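Local coordinates for protein Bpsl1147 (Burkholderia pseudomallei, PDB 5A4O) that probably binds DNA, most likely single-stranded, as a bacterial homolog of the eukaryotic transcription coactivator PC4, at residues A[23-28]-A[32-37]. Numbering follows the deposited sequence.
Sequences ISHRWY and RYVDVR
S24 with D35 and R26 with Y33 are the hydrogen-bonded pairs of an antiparallel hairpin, a worked example of how one ribbon carries different chemistry on its two faces. Four backbone bonds close these pairs, from Y33 N to R26 O at 2.8 Å up to R26 N to Y33 O at 3.0 Å. I23, H25 and W27 face V36, V34 and R32 at the non-hydrogen-bonded sites, where CA-H...O contacts add to the pairing.

Polar and charged groups dominate the face of S24, R26, Y33 and D35. The guanidinium of R26 lies off-centre against the Y33 ring, its CZ 4.3 Å from the ring centroid and the two planes 39° apart, in a cation-pi contact. A chi1 of 63° sets R26 CG between backbone N and carbonyl carbon, and the bend at chi3 helps bring the guanidinium to Y33. Beside it, R37 grips D35 side-on, NE to OD2 at 2.9 Å and NH2 to OD1 at 3.0 Å. One water joins S24 OG to D35 OD2; another links Y33 OH with Y28 O.

On the other face, R32 NE donates to H25 NE2 over 2.9 Å, almost perfectly straight, within the guanidinium plane but 16° out of the imidazole plane. The aliphatic part of R32 lies over one face of the W27 indole, with CG near the six-membered ring. V34 CG2 meets the imidazole edge at CD2, 3.9 Å away. R32 packs on A71, in the C-terminal helix of the second subunit, and H25 on E74 of that subunit, just beyond the helix.

Because NE2 accepts the hydrogen bond from R32 NE, it presents a lone pair and carries no proton, and the nearby guanidinium would probably favour a neutral imidazole. The paired carboxylate of D35 is likewise expected to remain ionised.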
loop_
_atom_site.group_PDB
_atom_site.type_symbol
_atom_site.label_atom_id
_atom_site.label_comp_id
_atom_site.label_asym_id
_atom_site.label_seq_id
_atom_site.Cartn_x
_atom_site.Cartn_y
_atom_site.Cartn_z
ATOM N N ILE A 23 6.194 0.129 -6.330
ATOM C CA ILE A 23 6.594 -0.753 -5.274
ATOM C C ILE A 23 8.092 -0.742 -5.376
ATOM O O ILE A 23 8.633 -1.060 -6.443
ATOM C CB ILE A 23 6.040 -2.178 -5.492
ATOM C CG1 ILE A 23 4.492 -2.142 -5.408
ATOM C CG2 ILE A 23 6.607 -3.138 -4.457
ATOM C CD1 ILE A 23 3.832 -3.452 -5.727
ATOM N N SER A 24 8.748 -0.302 -4.307
ATOM C CA SER A 24 10.195 -0.135 -4.304
ATOM C C SER A 24 10.796 -0.794 -3.050
ATOM O O SER A 24 10.101 -1.077 -2.073
ATOM C CB SER A 24 10.555 1.338 -4.437
ATOM O OG SER A 24 10.103 2.085 -3.317
ATOM N N HIS A 25 12.078 -1.093 -3.124
ATOM C CA HIS A 25 12.804 -1.688 -2.034
ATOM C C HIS A 25 14.033 -0.840 -1.797
ATOM O O HIS A 25 14.699 -0.440 -2.738
ATOM C CB HIS A 25 13.203 -3.133 -2.359
ATOM C CG HIS A 25 13.901 -3.804 -1.225
ATOM N ND1 HIS A 25 15.263 -3.715 -1.045
ATOM C CD2 HIS A 25 13.429 -4.499 -0.165
ATOM C CE1 HIS A 25 15.602 -4.354 0.062
ATOM N NE2 HIS A 25 14.508 -4.849 0.608
ATOM N N ARG A 26 14.331 -0.517 -0.540
ATOM C CA ARG A 26 15.564 0.187 -0.268
ATOM C C ARG A 26 16.176 -0.213 1.067
ATOM O O ARG A 26 15.510 -0.854 1.900
ATOM C CB ARG A 26 15.383 1.686 -0.327
ATOM C CG ARG A 26 14.439 2.226 0.690
ATOM C CD ARG A 26 14.222 3.723 0.501
ATOM N NE ARG A 26 14.052 4.337 1.809
ATOM C CZ ARG A 26 12.954 4.248 2.559
ATOM N NH1 ARG A 26 11.882 3.594 2.130
ATOM N NH2 ARG A 26 12.925 4.847 3.743
ATOM N N TRP A 27 17.458 0.104 1.202
ATOM C CA TRP A 27 18.195 -0.165 2.438
ATOM C C TRP A 27 18.664 1.150 3.037
ATOM O O TRP A 27 19.007 2.108 2.313
ATOM C CB TRP A 27 19.404 -1.002 2.124
ATOM C CG TRP A 27 19.156 -2.370 1.596
ATOM C CD1 TRP A 27 18.894 -2.729 0.318
ATOM C CD2 TRP A 27 19.243 -3.564 2.344
ATOM N NE1 TRP A 27 18.788 -4.097 0.225
ATOM C CE2 TRP A 27 18.990 -4.625 1.468
ATOM C CE3 TRP A 27 19.473 -3.837 3.693
ATOM C CZ2 TRP A 27 18.995 -5.946 1.882
ATOM C CZ3 TRP A 27 19.498 -5.140 4.105
ATOM C CH2 TRP A 27 19.256 -6.187 3.201
ATOM N N TYR A 28 18.681 1.242 4.353
ATOM C CA TYR A 28 19.345 2.381 5.000
ATOM C C TYR A 28 19.865 1.896 6.349
ATOM O O TYR A 28 19.120 1.274 7.119
ATOM C CB TYR A 28 18.443 3.615 5.172
ATOM C CG TYR A 28 19.339 4.805 5.444
ATOM C CD1 TYR A 28 19.953 5.498 4.401
ATOM C CD2 TYR A 28 19.681 5.145 6.743
ATOM C CE1 TYR A 28 20.839 6.535 4.654
ATOM C CE2 TYR A 28 20.542 6.182 7.005
ATOM C CZ TYR A 28 21.134 6.867 5.963
ATOM O OH TYR A 28 22.028 7.877 6.300
ATOM N N ARG A 32 16.075 -2.962 5.869
ATOM C CA ARG A 32 15.312 -3.015 4.606
ATOM C C ARG A 32 13.948 -2.352 4.771
ATOM O O ARG A 32 13.317 -2.462 5.837
ATOM C CB ARG A 32 15.025 -4.466 4.197
ATOM C CG ARG A 32 16.200 -5.299 3.790
ATOM C CD ARG A 32 15.832 -6.765 3.597
ATOM N NE ARG A 32 14.821 -6.959 2.544
ATOM C CZ ARG A 32 14.039 -8.025 2.433
ATOM N NH1 ARG A 32 14.141 -9.030 3.308
ATOM N NH2 ARG A 32 13.144 -8.094 1.440
ATOM N N TYR A 33 13.496 -1.687 3.710
ATOM C CA TYR A 33 12.243 -0.945 3.705
ATOM C C TYR A 33 11.533 -1.333 2.394
ATOM O O TYR A 33 12.121 -1.184 1.355
ATOM C CB TYR A 33 12.513 0.580 3.692
ATOM C CG TYR A 33 13.223 1.177 4.891
ATOM C CD1 TYR A 33 14.567 0.901 5.161
ATOM C CD2 TYR A 33 12.570 2.102 5.718
ATOM C CE1 TYR A 33 15.218 1.463 6.265
ATOM C CE2 TYR A 33 13.212 2.695 6.810
ATOM C CZ TYR A 33 14.530 2.362 7.095
ATOM O OH TYR A 33 15.176 2.922 8.203
ATOM N N VAL A 34 10.296 -1.837 2.449
ATOM C CA VAL A 34 9.484 -2.007 1.253
ATOM C C VAL A 34 8.471 -0.868 1.232
ATOM O O VAL A 34 7.780 -0.614 2.216
ATOM C CB VAL A 34 8.757 -3.364 1.209
ATOM C CG1 VAL A 34 7.837 -3.459 -0.010
ATOM C CG2 VAL A 34 9.775 -4.496 1.180
ATOM N N ASP A 35 8.396 -0.173 0.109
ATOM C CA ASP A 35 7.540 0.980 -0.008
ATOM C C ASP A 35 6.502 0.717 -1.091
ATOM O O ASP A 35 6.828 0.184 -2.164
ATOM C CB ASP A 35 8.428 2.160 -0.370
ATOM C CG ASP A 35 7.771 3.479 -0.155
ATOM O OD1 ASP A 35 7.715 3.926 0.996
ATOM O OD2 ASP A 35 7.356 4.101 -1.159
ATOM N N VAL A 36 5.252 1.091 -0.821
ATOM C CA VAL A 36 4.156 0.935 -1.779
ATOM C C VAL A 36 3.483 2.283 -1.815
ATOM O O VAL A 36 2.966 2.719 -0.803
ATOM C CB VAL A 36 3.149 -0.130 -1.324
ATOM C CG1 VAL A 36 2.000 -0.238 -2.295
ATOM C CG2 VAL A 36 3.851 -1.469 -1.134
ATOM N N ARG A 37 3.525 2.971 -2.953
ATOM C CA ARG A 37 3.257 4.438 -2.933
ATOM C C ARG A 37 2.692 4.929 -4.216
ATOM O O ARG A 37 3.199 4.595 -5.279
ATOM C CB ARG A 37 4.567 5.203 -2.663
ATOM C CG ARG A 37 4.414 6.692 -2.286
ATOM C CD ARG A 37 5.688 7.254 -1.652
ATOM N NE ARG A 37 6.002 6.554 -0.412
ATOM C CZ ARG A 37 5.419 6.757 0.765
ATOM N NH1 ARG A 37 4.518 7.707 0.957
ATOM N NH2 ARG A 37 5.791 6.012 1.802
HETATM O O HOH W 1 7.593 3.198 -3.679
HETATM O O HOH W 2 17.630 2.539 9.015
#